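Local coordinates for UDP-N-Acetylenolpyruvylglucosamine Reductase (Thermus caldophilus, PDB 2GQT), which catalyses, with FAD as cofactor, the NADPH-dependent reduction of UDP-N-acetylenolpyruvylglucosamine to UDP-N-acetylmuramate in the formation of the bacterial cell wall, at residues C199-I213 against V251-W264. Numbering follows the deposited sequence.
Sequences CAFKNPPGQSAGRLI and VRRVQEELPLELEW
Phe201 and Leu262 form a lone antiparallel bridge, fixed by two backbone bonds: Glu263 N to Ala200 O (2.7 Å) and Lys202 N to Glu261 O (2.9 Å), the latter nearly straight, with 169° at the hydrogen. Beyond them the pairing continues through a water, which donates to Lys202 O and accepts from Glu261 N, so both the N and the O of Glu261 are paired across the contact, one through the water and one directly to Lys202 N. Leu262 O is taken by Lys202 NZ at 2.7 Å, tilted 22° from the carbonyl plane; the lysine chain bends at its last torsion (chi4 70°) to reach it. Glu263 OE1 adds a long salt bridge to Lys202 NZ (3.8 Å). Leu260 O is satisfied from its own segment by Gln255 NE2, and Phe201 N by Asn234.

On the helix side of the bridge, Leu260 CD1 sits over one face of the Phe201 ring, while Val254 CG1 meets Phe201 CE1 at 3.7 Å. Leu260 CD2 packs on Pro204 and its CD1 on Ile213, while Ile213 CG1 meets Val254 CG1, bringing helix 209-215 against helix 244-257. An alanine in place of Phe201 would probably leave Val251, Val254 and Leu260 without their common partner and weaken the packing between bridge and helix. At the other end, Ala200 CA lies over the five-membered ring of Trp264, 3.9 Å from its centroid. The bridge thus ties the active-site loop of the MurB C-terminal domain, carrying the probable proton donor Cys199, to the segment whose Glu263 adjoins Arg152 near FAD.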
loop_
_atom_site.group_PDB
_atom_site.type_symbol
_atom_site.label_atom_id
_atom_site.label_comp_id
_atom_site.label_asym_id
_atom_site.label_seq_id
_atom_site.Cartn_x
_atom_site.Cartn_y
_atom_site.Cartn_z
ATOM N N CYS A 199 5.352 -0.501 8.430
ATOM C CA CYS A 199 5.749 0.472 9.442
ATOM C C CYS A 199 4.528 1.228 9.981
ATOM O O CYS A 199 3.814 1.893 9.220
ATOM C CB CYS A 199 6.796 1.438 8.876
ATOM S SG CYS A 199 8.437 0.703 8.583
ATOM N N ALA A 200 4.276 1.084 11.284
ATOM C CA ALA A 200 3.173 1.773 11.964
ATOM C C ALA A 200 3.350 3.279 11.949
ATOM O O ALA A 200 2.403 4.019 11.664
ATOM C CB ALA A 200 3.049 1.283 13.409
ATOM N N PHE A 201 4.567 3.716 12.258
ATOM C CA PHE A 201 4.862 5.123 12.484
ATOM C C PHE A 201 5.799 5.703 11.436
ATOM O O PHE A 201 6.595 4.979 10.833
ATOM C CB PHE A 201 5.454 5.328 13.887
ATOM C CG PHE A 201 4.500 4.984 14.997
ATOM C CD1 PHE A 201 4.598 3.773 15.674
ATOM C CD2 PHE A 201 3.490 5.866 15.354
ATOM C CE1 PHE A 201 3.698 3.451 16.688
ATOM C CE2 PHE A 201 2.584 5.547 16.366
ATOM C CZ PHE A 201 2.696 4.342 17.036
ATOM N N LYS A 202 5.670 7.013 11.239
ATOM C CA LYS A 202 6.621 7.814 10.468
ATOM C C LYS A 202 7.879 8.064 11.297
ATOM O O LYS A 202 7.837 8.027 12.524
ATOM C CB LYS A 202 6.010 9.177 10.136
ATOM C CG LYS A 202 4.833 9.146 9.184
ATOM C CD LYS A 202 4.306 10.555 8.938
ATOM C CE LYS A 202 3.330 10.603 7.772
ATOM N NZ LYS A 202 2.045 9.940 8.095
ATOM N N ASN A 203 8.985 8.369 10.624
ATOM C CA ASN A 203 10.205 8.783 11.311
ATOM C C ASN A 203 10.263 10.301 11.519
ATOM O O ASN A 203 10.029 11.065 10.574
ATOM C CB ASN A 203 11.442 8.307 10.542
ATOM C CG ASN A 203 11.542 6.794 10.457
ATOM O OD1 ASN A 203 11.083 6.071 11.343
ATOM N ND2 ASN A 203 12.157 6.306 9.390
ATOM N N PRO A 204 10.559 10.749 12.755
ATOM C CA PRO A 204 10.820 12.171 12.965
ATOM C C PRO A 204 12.089 12.594 12.221
ATOM O O PRO A 204 12.918 11.732 11.909
ATOM C CB PRO A 204 11.038 12.268 14.481
ATOM C CG PRO A 204 10.418 11.045 15.043
ATOM C CD PRO A 204 10.651 9.992 14.014
ATOM N N PRO A 205 12.238 13.904 11.919
ATOM C CA PRO A 205 13.454 14.370 11.238
ATOM C C PRO A 205 14.736 13.951 11.962
ATOM O O PRO A 205 14.939 14.303 13.128
ATOM C CB PRO A 205 13.303 15.900 11.237
ATOM C CG PRO A 205 12.193 16.204 12.213
ATOM C CD PRO A 205 11.297 15.011 12.172
ATOM N N GLY A 206 15.571 13.175 11.273
ATOM C CA GLY A 206 16.861 12.745 11.809
ATOM C C GLY A 206 16.757 11.691 12.894
ATOM O O GLY A 206 17.692 11.498 13.676
ATOM N N GLN A 207 15.613 11.010 12.940
ATOM C CA GLN A 207 15.344 9.973 13.935
ATOM C C GLN A 207 14.761 8.729 13.264
ATOM O O GLN A 207 14.338 8.782 12.107
ATOM C CB GLN A 207 14.384 10.500 15.010
ATOM C CG GLN A 207 14.955 11.622 15.888
ATOM C CD GLN A 207 13.880 12.415 16.627
ATOM O OE1 GLN A 207 12.948 11.845 17.200
ATOM N NE2 GLN A 207 14.012 13.738 16.621
ATOM N N SER A 208 14.745 7.614 13.993
ATOM C CA SER A 208 14.162 6.361 13.504
ATOM C C SER A 208 13.101 5.843 14.465
ATOM O O SER A 208 13.397 5.586 15.630
ATOM C CB SER A 208 15.244 5.294 13.320
ATOM O OG SER A 208 14.679 3.995 13.229
ATOM N N ALA A 209 11.875 5.684 13.966
ATOM C CA ALA A 209 10.758 5.182 14.777
ATOM C C ALA A 209 11.051 3.816 15.409
ATOM O O ALA A 209 10.876 3.647 16.614
ATOM C CB ALA A 209 9.475 5.135 13.954
ATOM N N GLY A 210 11.509 2.861 14.604
ATOM C CA GLY A 210 11.819 1.520 15.093
ATOM C C GLY A 210 12.864 1.514 16.193
ATOM O O GLY A 210 12.684 0.871 17.228
ATOM N N ARG A 211 13.953 2.248 15.966
ATOM C CA ARG A 211 15.034 2.360 16.943
ATOM C C ARG A 211 14.570 3.077 18.213
ATOM O O ARG A 211 14.891 2.636 19.322
ATOM C CB ARG A 211 16.255 3.059 16.333
ATOM C CG ARG A 211 17.577 2.667 16.972
ATOM C CD ARG A 211 18.773 3.147 16.158
ATOM N NE ARG A 211 18.673 2.758 14.755
ATOM C CZ ARG A 211 18.642 3.612 13.733
ATOM N NH1 ARG A 211 18.728 4.921 13.939
ATOM N NH2 ARG A 211 18.540 3.152 12.496
ATOM N N LEU A 212 13.804 4.161 18.055
ATOM C CA LEU A 212 13.262 4.897 19.204
ATOM C C LEU A 212 12.362 4.004 20.055
ATOM O O LEU A 212 12.490 3.971 21.275
ATOM C CB LEU A 212 12.488 6.154 18.779
ATOM C CG LEU A 212 13.271 7.400 18.338
ATOM C CD1 LEU A 212 12.323 8.401 17.686
ATOM C CD2 LEU A 212 14.032 8.059 19.492
ATOM N N ILE A 213 11.464 3.275 19.396
ATOM C CA ILE A 213 10.537 2.387 20.090
ATOM C C ILE A 213 11.311 1.278 20.813
ATOM O O ILE A 213 11.025 0.984 21.975
ATOM C CB ILE A 213 9.469 1.837 19.118
ATOM C CG1 ILE A 213 8.534 2.974 18.672
ATOM C CG2 ILE A 213 8.660 0.708 19.761
ATOM C CD1 ILE A 213 7.697 2.664 17.419
ATOM N N VAL A 251 -1.186 2.004 19.759
ATOM C CA VAL A 251 -0.689 3.232 19.136
ATOM C C VAL A 251 -0.625 4.379 20.156
ATOM O O VAL A 251 0.396 5.076 20.261
ATOM C CB VAL A 251 -1.544 3.610 17.900
ATOM C CG1 VAL A 251 -1.267 5.028 17.439
ATOM C CG2 VAL A 251 -1.271 2.630 16.761
ATOM N N ARG A 252 -1.708 4.567 20.904
ATOM C CA ARG A 252 -1.749 5.609 21.923
ATOM C C ARG A 252 -0.694 5.386 23.006
ATOM O O ARG A 252 -0.095 6.339 23.503
ATOM C CB ARG A 252 -3.143 5.710 22.531
ATOM C CG ARG A 252 -4.172 6.325 21.600
ATOM C CD ARG A 252 -5.429 6.740 22.357
ATOM N NE ARG A 252 -6.008 5.627 23.104
ATOM C CZ ARG A 252 -6.829 4.714 22.589
ATOM N NH1 ARG A 252 -7.184 4.766 21.310
ATOM N NH2 ARG A 252 -7.299 3.746 23.358
ATOM N N ARG A 253 -0.452 4.127 23.360
ATOM C CA ARG A 253 0.573 3.810 24.345
ATOM C C ARG A 253 1.960 4.226 23.866
ATOM O O ARG A 253 2.747 4.774 24.639
ATOM C CB ARG A 253 0.537 2.323 24.682
ATOM C CG ARG A 253 -0.716 1.897 25.448
ATOM C CD ARG A 253 -0.512 2.052 26.937
ATOM N NE ARG A 253 0.324 0.964 27.430
ATOM C CZ ARG A 253 1.298 1.112 28.315
ATOM N NH1 ARG A 253 1.578 2.324 28.795
ATOM N NH2 ARG A 253 2.002 0.052 28.697
ATOM N N VAL A 254 2.248 4.000 22.585
ATOM C CA VAL A 254 3.522 4.449 22.015
ATOM C C VAL A 254 3.600 5.975 22.029
ATOM O O VAL A 254 4.628 6.543 22.383
ATOM C CB VAL A 254 3.772 3.907 20.571
ATOM C CG1 VAL A 254 5.041 4.518 19.960
ATOM C CG2 VAL A 254 3.860 2.391 20.578
ATOM N N GLN A 255 2.500 6.621 21.652
ATOM C CA GLN A 255 2.456 8.073 21.561
ATOM C C GLN A 255 2.529 8.769 22.926
ATOM O O GLN A 255 2.910 9.939 23.007
ATOM C CB GLN A 255 1.225 8.506 20.770
ATOM C CG GLN A 255 1.315 8.124 19.293
ATOM C CD GLN A 255 0.062 8.466 18.511
ATOM O OE1 GLN A 255 -1.044 8.412 19.037
ATOM N NE2 GLN A 255 0.240 8.806 17.231
ATOM N N GLU A 256 2.173 8.061 24.001
ATOM C CA GLU A 256 2.401 8.578 25.364
ATOM C C GLU A 256 3.909 8.748 25.609
ATOM O O GLU A 256 4.320 9.662 26.330
ATOM C CB GLU A 256 1.743 7.677 26.430
ATOM C CG GLU A 256 1.811 8.218 27.861
ATOM C CD GLU A 256 0.962 7.432 28.841
ATOM O OE1 GLU A 256 -0.285 7.427 28.694
ATOM O OE2 GLU A 256 1.542 6.837 29.773
ATOM N N GLU A 257 4.728 7.908 24.981
ATOM C CA GLU A 257 6.184 7.895 25.189
ATOM C C GLU A 257 7.016 8.635 24.153
ATOM O O GLU A 257 8.110 9.122 24.471
ATOM C CB GLU A 257 6.698 6.456 25.221
ATOM C CG GLU A 257 6.095 5.599 26.314
ATOM C CD GLU A 257 6.244 6.232 27.689
ATOM O OE1 GLU A 257 7.384 6.526 28.093
ATOM O OE2 GLU A 257 5.217 6.422 28.355
ATOM N N LEU A 258 6.516 8.680 22.917
ATOM C CA LEU A 258 7.261 9.212 21.773
ATOM C C LEU A 258 6.323 10.021 20.877
ATOM O O LEU A 258 5.249 9.547 20.533
ATOM C CB LEU A 258 7.891 8.070 20.965
ATOM C CG LEU A 258 9.027 7.261 21.605
ATOM C CD1 LEU A 258 9.151 5.890 20.965
ATOM C CD2 LEU A 258 10.345 8.037 21.539
ATOM N N PRO A 259 6.716 11.265 20.522
ATOM C CA PRO A 259 5.889 12.059 19.611
ATOM C C PRO A 259 5.931 11.538 18.160
ATOM O O PRO A 259 6.486 12.189 17.266
ATOM C CB PRO A 259 6.506 13.457 19.715
ATOM C CG PRO A 259 7.927 13.205 20.039
ATOM C CD PRO A 259 7.927 11.999 20.941
ATOM N N LEU A 260 5.344 10.364 17.938
ATOM C CA LEU A 260 5.314 9.748 16.611
ATOM C C LEU A 260 3.939 9.881 15.964
ATOM O O LEU A 260 2.915 9.781 16.644
ATOM C CB LEU A 260 5.701 8.270 16.708
ATOM C CG LEU A 260 7.125 7.912 17.154
ATOM C CD1 LEU A 260 7.270 6.415 17.350
ATOM C CD2 LEU A 260 8.157 8.421 16.160
ATOM N N GLU A 261 3.927 10.110 14.649
ATOM C CA GLU A 261 2.688 10.158 13.870
ATOM C C GLU A 261 2.520 8.844 13.112
ATOM O O GLU A 261 3.507 8.230 12.699
ATOM C CB GLU A 261 2.685 11.347 12.892
ATOM C CG GLU A 261 2.634 12.737 13.551
ATOM C CD GLU A 261 1.314 13.032 14.262
ATOM O OE1 GLU A 261 0.238 12.662 13.740
ATOM O OE2 GLU A 261 1.351 13.649 15.350
ATOM N N LEU A 262 1.271 8.424 12.930
ATOM C CA LEU A 262 0.963 7.204 12.186
ATOM C C LEU A 262 1.320 7.307 10.715
ATOM O O LEU A 262 1.054 8.325 10.068
ATOM C CB LEU A 262 -0.521 6.866 12.290
ATOM C CG LEU A 262 -1.008 6.071 13.493
ATOM C CD1 LEU A 262 -2.498 5.829 13.339
ATOM C CD2 LEU A 262 -0.259 4.748 13.619
ATOM N N GLU A 263 1.917 6.243 10.198
ATOM C CA GLU A 263 2.120 6.079 8.762
ATOM C C GLU A 263 0.855 5.473 8.135
ATOM O O GLU A 263 0.490 5.813 7.004
ATOM C CB GLU A 263 3.344 5.196 8.511
ATOM C CG GLU A 263 3.656 4.891 7.048
ATOM C CD GLU A 263 4.257 6.063 6.275
ATOM O OE1 GLU A 263 4.297 7.193 6.795
ATOM O OE2 GLU A 263 4.680 5.855 5.119
ATOM N N TRP A 264 0.184 4.589 8.874
ATOM C CA TRP A 264 -1.064 3.992 8.399
ATOM C C TRP A 264 -2.135 5.029 8.177
ATOM O O TRP A 264 -2.194 6.036 8.881
ATOM C CB TRP A 264 -1.655 3.020 9.407
ATOM C CG TRP A 264 -0.822 1.884 9.771
ATOM C CD1 TRP A 264 0.069 1.216 8.984
ATOM C CD2 TRP A 264 -0.823 1.226 11.033
ATOM N NE1 TRP A 264 0.644 0.188 9.697
ATOM C CE2 TRP A 264 0.101 0.168 10.955
ATOM C CE3 TRP A 264 -1.518 1.438 12.230
ATOM C CZ2 TRP A 264 0.359 -0.671 12.033
ATOM C CZ3 TRP A 264 -1.267 0.603 13.295
ATOM C CH2 TRP A 264 -0.343 -0.444 13.189
HETATM O O HOH W 1 6.504 10.304 13.401
#